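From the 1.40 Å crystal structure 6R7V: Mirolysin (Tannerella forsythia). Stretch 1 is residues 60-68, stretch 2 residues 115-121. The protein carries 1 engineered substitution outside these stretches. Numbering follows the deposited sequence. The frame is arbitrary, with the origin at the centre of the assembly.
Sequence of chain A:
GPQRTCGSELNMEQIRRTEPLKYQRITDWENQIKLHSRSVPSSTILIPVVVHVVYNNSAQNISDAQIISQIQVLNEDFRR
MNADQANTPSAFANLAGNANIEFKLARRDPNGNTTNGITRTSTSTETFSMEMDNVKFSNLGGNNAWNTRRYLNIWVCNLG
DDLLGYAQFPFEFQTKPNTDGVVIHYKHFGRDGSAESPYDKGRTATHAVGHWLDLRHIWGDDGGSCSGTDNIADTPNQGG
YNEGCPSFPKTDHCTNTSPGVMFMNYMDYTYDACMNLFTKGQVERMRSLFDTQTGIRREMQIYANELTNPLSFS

Stretch 1 (60-68) QNISDAQII
Stretch 2, residues 115-121: TNGITRT

How are the two stretches laid against each other? An irregular loop, extended only at Ile-62 and Ser-63, leads into a helix at Asp-64, while 115-117 form a turn leading into a strand from Ile-118 to Thr-121. The helix and strand axes make an angle of 132° and approach to 10.9 Å. Asn-61 CA lies 7.9 Å from Arg-120 CA, and Asp-64 CA 7.9 Å from Ile-118 CA, so the chains run in broadly opposing senses. Together they bury 307 Å².

What does Arg-120, which covers the most surface, hold on to? From a strand backbone at phi/psi -130/123 its CA-to-CB bond points toward the loop; chi1 is m, chi2 is -96°, chi3 is t and chi4 is -167°. Arg-120 NH1 and Arg-120 NH2 both donate hydrogen bonds to Ile-62 O, at 2.6 and 2.9 Å, a carbonyl near the plane of the group. Arg-120 NH1 also makes a weak hydrogen bond to Asn-61 OD1 at 2.8 Å, with Asn-61 at chi1 t.

How does Asp-64 complete this polar cluster? With chi1 m, Asp-64 OD2 forms a salt bridge to Arg-120 NH2 at 2.8 Å. Water 1 donates to Asp-64 OD2 and accepts from Arg-120 NE, both at 2.8 Å, so charge pairing is reinforced by a bridge. The preceding Ser-63, chi1 p, caps the helix: Ser-63 OG accepts from Gln-66 N at 2.9 Å.

What apolar contact sits beside the charges? Ile-118 (phi/psi -123/126), second to Arg-120 in covered surface, and the buried Ile-67, both m at chi1 and t at chi2, point toward each other's stretches, with Ile-67 CD1 3.7 Å from Ile-118 CG2. These branched hydrocarbons suit an apolar contact. Before the strand, Gly-117 takes phi/psi 83/15, which favours glycine, and Asn-116 OD1 accepts from Ile-118 N at 3.1 Å.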

# COMPACT_ATOMS: atom_id res chain seq x y z
N GLN A 60 20.14 7.79 4.66
CA GLN A 60 19.08 6.80 4.89
C GLN A 60 18.38 6.98 6.24
O GLN A 60 17.27 6.48 6.46
CB GLN A 60 19.67 5.40 4.79
CG GLN A 60 20.05 5.05 3.37
CD GLN A 60 20.93 3.85 3.25
OE1 GLN A 60 21.02 3.02 4.16
NE2 GLN A 60 21.58 3.70 2.10
N ASN A 61 19.01 7.73 7.14
CA ASN A 61 18.45 7.99 8.47
C ASN A 61 17.55 9.21 8.39
O ASN A 61 17.89 10.28 8.87
CB ASN A 61 19.61 8.20 9.44
CG ASN A 61 19.24 8.09 10.88
OD1 ASN A 61 18.12 7.70 11.25
ND2 ASN A 61 20.20 8.44 11.74
N ILE A 62 16.38 9.05 7.77
CA ILE A 62 15.47 10.16 7.48
C ILE A 62 14.84 10.75 8.74
O ILE A 62 14.65 10.06 9.73
CB ILE A 62 14.41 9.75 6.42
CG1 ILE A 62 13.50 8.62 6.95
CG2 ILE A 62 15.11 9.36 5.11
CD1 ILE A 62 12.17 8.49 6.14
N SER A 63 14.47 12.03 8.66
CA SER A 63 13.98 12.80 9.80
C SER A 63 12.60 12.37 10.31
O SER A 63 11.78 11.80 9.57
CB SER A 63 13.95 14.29 9.47
OG SER A 63 12.88 14.62 8.59
N ASP A 64 12.34 12.65 11.59
CA ASP A 64 11.03 12.38 12.18
C ASP A 64 9.96 13.18 11.40
O ASP A 64 8.89 12.63 11.11
CB ASP A 64 11.01 12.81 13.66
CG ASP A 64 11.69 11.90 14.66
OD1 ASP A 64 11.65 12.22 15.86
OD2 ASP A 64 12.26 10.86 14.24
N ALA A 65 10.27 14.46 11.03
CA ALA A 65 9.35 15.32 10.26
C ALA A 65 9.04 14.67 8.92
O ALA A 65 7.89 14.73 8.49
CB ALA A 65 9.94 16.72 10.06
N GLN A 66 10.02 14.01 8.29
CA GLN A 66 9.81 13.32 7.01
C GLN A 66 8.79 12.17 7.19
O GLN A 66 7.87 11.99 6.40
CB GLN A 66 11.14 12.79 6.46
CG GLN A 66 11.11 12.48 4.96
CD GLN A 66 10.86 13.69 4.09
OE1 GLN A 66 11.28 14.81 4.40
NE2 GLN A 66 10.20 13.47 2.96
N ILE A 67 8.93 11.43 8.29
CA ILE A 67 8.05 10.30 8.59
C ILE A 67 6.62 10.78 8.93
O ILE A 67 5.63 10.23 8.43
CB ILE A 67 8.63 9.48 9.73
CG1 ILE A 67 9.93 8.80 9.26
CG2 ILE A 67 7.59 8.49 10.26
CD1 ILE A 67 10.75 8.26 10.42
N ILE A 68 6.53 11.85 9.75
CA ILE A 68 5.22 12.41 10.10
C ILE A 68 4.52 12.91 8.82
O ILE A 68 3.30 12.73 8.68
CB ILE A 68 5.46 13.54 11.12
CG1 ILE A 68 5.88 12.91 12.48
CG2 ILE A 68 4.24 14.50 11.27
CD1 ILE A 68 6.48 13.91 13.46
N THR A 115 6.46 4.76 23.24
CA THR A 115 7.20 4.88 21.99
C THR A 115 6.61 6.07 21.23
O THR A 115 5.48 6.49 21.51
CB THR A 115 7.12 3.56 21.18
OG1 THR A 115 7.87 3.73 19.97
CG2 THR A 115 5.68 3.18 20.81
N ASN A 116 7.34 6.55 20.25
CA ASN A 116 6.83 7.57 19.33
C ASN A 116 6.39 6.87 18.02
O ASN A 116 5.94 7.56 17.10
CB ASN A 116 7.88 8.67 19.04
CG ASN A 116 9.15 8.16 18.36
OD1 ASN A 116 9.41 6.95 18.27
ND2 ASN A 116 9.98 9.08 17.88
N GLY A 117 6.57 5.54 17.93
CA GLY A 117 6.18 4.73 16.78
C GLY A 117 7.21 4.72 15.66
O GLY A 117 6.90 4.35 14.52
N ILE A 118 8.44 5.19 15.96
CA ILE A 118 9.54 5.19 15.01
C ILE A 118 10.69 4.41 15.64
O ILE A 118 11.13 4.73 16.77
CB ILE A 118 9.97 6.63 14.64
CG1 ILE A 118 8.80 7.43 13.99
CG2 ILE A 118 11.24 6.62 13.75
CD1 ILE A 118 9.02 8.96 13.90
N THR A 119 11.21 3.40 14.93
CA THR A 119 12.40 2.69 15.40
C THR A 119 13.55 3.05 14.48
O THR A 119 13.32 3.42 13.33
CB THR A 119 12.21 1.17 15.46
OG1 THR A 119 12.10 0.63 14.13
CG2 THR A 119 11.00 0.74 16.30
N ARG A 120 14.76 2.96 15.00
CA ARG A 120 15.98 3.28 14.26
C ARG A 120 16.95 2.14 14.43
O ARG A 120 17.32 1.81 15.56
CB ARG A 120 16.61 4.58 14.78
CG ARG A 120 15.68 5.78 14.86
CD ARG A 120 15.84 6.62 13.64
NE ARG A 120 14.91 7.75 13.58
CZ ARG A 120 14.72 8.45 12.48
NH1 ARG A 120 15.39 8.14 11.38
NH2 ARG A 120 13.86 9.46 12.47
N THR A 121 17.40 1.55 13.32
CA THR A 121 18.32 0.42 13.34
C THR A 121 19.44 0.69 12.38
O THR A 121 19.22 0.77 11.18
CB THR A 121 17.61 -0.90 12.96
OG1 THR A 121 16.43 -1.05 13.75
CG2 THR A 121 18.55 -2.13 13.09
O HOH W 1 13.69 8.97 15.78